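Local coordinates for protein endoglucanase (Acetivibrio cellulolyticus, PDB 5NRM) that is a scaffoldin whose type I cohesin domain, the piece described here, binds dockerins of cellulosomal enzymes, and is probably also a cellulose-cleaving endoglucanase, at residues P21-G26 against D91-N96. Sequence-based numbering, arbitrary orientation. Where two conformers were deposited one is given.
Sequences PVKLSG and DGVFAN
Val22 offers its carbonyl oxygen to two successive amides of the partner strand. Phe94 N reaches Val22 O at 2.7 Å, lying in the carbonyl plane, while Ala95 N reaches the same Val22 O at 3.1 Å from a position tilted 20° off that plane. One acceptor thus serves two donors, the signature of a classic beta bulge, in which Phe94 is the extra residue, with a psi of -37° unlike that of an extended strand. On one side of the bulge Val22 N completes its pair by donating almost straight to Ala95 O at 2.8 Å. On the other, Leu24 and Gly92 form an ordinary antiparallel hydrogen-bonded pair, Leu24 N giving to Gly92 O and Gly92 N to Leu24 O. At the backbone angles of Gly92 a CB would collide with Asp91 O, so glycine suits this position. Strand 17-25 runs between strands 92-101 and 4-12 within one sheet of the cohesin beta-sandwich: Pro21, Lys23 and Ser25 make their backbone hydrogen bonds to strand 4-12. The bulge turns Phe94 to the buried side together with Val22, Leu24 and Ala95. With CG anti to its backbone N (chi1 180°), its ring passes inward to meet Phe64 edge-to-face, and its CD1 lies 4.0 Å from Leu24 CD1. On the opposite, partly exposed face, Val93 CG1 packs 4.0 Å from Pro21 CB, and the aliphatic part of Lys23 crosses Val93. Just before strand 92-101 begins, opposite the end of strand 17-25, the side chain of Asp91 takes over the bonding: OD2 accepts from Gly26 N at 2.9 Å, met from above the carboxylate plane, while OD1 takes the amide of Ile27. Gly26 sits at a positive phi, which glycine takes up without strain.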
loop_
_atom_site.group_PDB
_atom_site.type_symbol
_atom_site.label_atom_id
_atom_site.label_comp_id
_atom_site.label_asym_id
_atom_site.label_seq_id
_atom_site.Cartn_x
_atom_site.Cartn_y
_atom_site.Cartn_z
ATOM N N PRO A 21 1.281 -14.450 0.804
ATOM C CA PRO A 21 2.177 -13.403 1.339
ATOM C C PRO A 21 2.654 -12.492 0.208
ATOM O O PRO A 21 2.944 -12.906 -0.932
ATOM C CB PRO A 21 3.300 -14.213 1.986
ATOM C CG PRO A 21 2.726 -15.576 2.240
ATOM C CD PRO A 21 1.829 -15.800 1.088
ATOM N N VAL A 22 2.750 -11.197 0.559
ATOM C CA VAL A 22 3.398 -10.142 -0.244
ATOM C C VAL A 22 4.614 -9.675 0.519
ATOM O O VAL A 22 4.526 -9.356 1.722
ATOM C CB VAL A 22 2.422 -8.955 -0.454
ATOM C CG1 VAL A 22 3.088 -7.873 -1.276
ATOM C CG2 VAL A 22 1.107 -9.384 -1.076
ATOM N N LYS A 23 5.761 -9.711 -0.137
ATOM C CA LYS A 23 7.052 -9.570 0.568
ATOM C C LYS A 23 7.858 -8.404 -0.013
ATOM O O LYS A 23 7.680 -8.022 -1.194
ATOM C CB LYS A 23 7.858 -10.825 0.416
ATOM C CG LYS A 23 7.203 -12.040 1.048
ATOM C CD LYS A 23 7.971 -13.325 0.749
ATOM C CE LYS A 23 8.877 -13.573 1.900
ATOM N NZ LYS A 23 9.629 -14.796 1.669
ATOM N N LEU A 24 8.748 -7.872 0.843
ATOM C CA LEU A 24 9.787 -6.921 0.455
ATOM C C LEU A 24 11.103 -7.570 0.714
ATOM O O LEU A 24 11.320 -8.274 1.727
ATOM C CB LEU A 24 9.675 -5.653 1.255
ATOM C CG LEU A 24 8.389 -4.909 1.146
ATOM C CD1 LEU A 24 8.489 -3.613 1.948
ATOM C CD2 LEU A 24 7.995 -4.596 -0.308
ATOM N N SER A 25 12.032 -7.335 -0.208
ATOM C CA SER A 25 13.407 -7.735 -0.010
ATOM C C SER A 25 14.335 -6.654 -0.524
ATOM O O SER A 25 13.960 -5.878 -1.389
ATOM C CB SER A 25 13.724 -9.087 -0.672
ATOM O OG SER A 25 13.877 -8.927 -2.073
ATOM N N GLY A 26 15.519 -6.629 0.051
ATOM C CA GLY A 26 16.510 -5.606 -0.298
ATOM C C GLY A 26 16.237 -4.236 0.251
ATOM O O GLY A 26 16.668 -3.210 -0.324
ATOM N N ASP A 91 13.659 -7.241 5.899
ATOM C CA ASP A 91 13.046 -7.918 4.798
ATOM C C ASP A 91 12.118 -9.027 5.302
ATOM O O ASP A 91 12.407 -9.683 6.314
ATOM C CB ASP A 91 14.117 -8.564 3.899
ATOM C CG ASP A 91 14.983 -7.566 3.124
ATOM O OD1 ASP A 91 14.587 -6.417 3.100
ATOM O OD2 ASP A 91 16.028 -8.036 2.493
ATOM N N GLY A 92 11.063 -9.285 4.538
ATOM C CA GLY A 92 10.134 -10.345 4.883
ATOM C C GLY A 92 8.755 -10.045 4.371
ATOM O O GLY A 92 8.559 -9.332 3.389
ATOM N N VAL A 93 7.773 -10.603 5.063
ATOM C CA VAL A 93 6.403 -10.512 4.689
ATOM C C VAL A 93 5.892 -9.144 5.131
ATOM O O VAL A 93 5.934 -8.755 6.299
ATOM C CB VAL A 93 5.533 -11.679 5.305
ATOM C CG1 VAL A 93 4.109 -11.497 4.875
ATOM C CG2 VAL A 93 6.031 -13.004 4.837
ATOM N N PHE A 94 5.369 -8.449 4.144
ATOM C CA PHE A 94 4.730 -7.131 4.314
ATOM C C PHE A 94 3.215 -7.186 4.457
ATOM O O PHE A 94 2.625 -6.385 5.170
ATOM C CB PHE A 94 5.104 -6.255 3.071
ATOM C CG PHE A 94 4.508 -4.852 3.096
ATOM C CD1 PHE A 94 5.058 -3.852 3.909
ATOM C CD2 PHE A 94 3.494 -4.527 2.286
ATOM C CE1 PHE A 94 4.504 -2.580 3.854
ATOM C CE2 PHE A 94 2.916 -3.271 2.268
ATOM C CZ PHE A 94 3.453 -2.282 3.007
ATOM N N ALA A 95 2.550 -8.078 3.733
ATOM C CA ALA A 95 1.094 -8.290 3.870
ATOM C C ALA A 95 0.784 -9.750 3.689
ATOM O O ALA A 95 1.409 -10.418 2.851
ATOM C CB ALA A 95 0.311 -7.484 2.861
ATOM N N ASN A 96 -0.215 -10.230 4.418
ATOM C CA ASN A 96 -0.819 -11.585 4.214
ATOM C C ASN A 96 -2.225 -11.392 3.695
ATOM O O ASN A 96 -3.046 -10.797 4.426
ATOM C CB ASN A 96 -0.796 -12.345 5.543
ATOM C CG ASN A 96 0.631 -12.668 5.966
ATOM O OD1 ASN A 96 1.127 -12.186 7.067
ATOM N ND2 ASN A 96 1.293 -13.445 5.163
#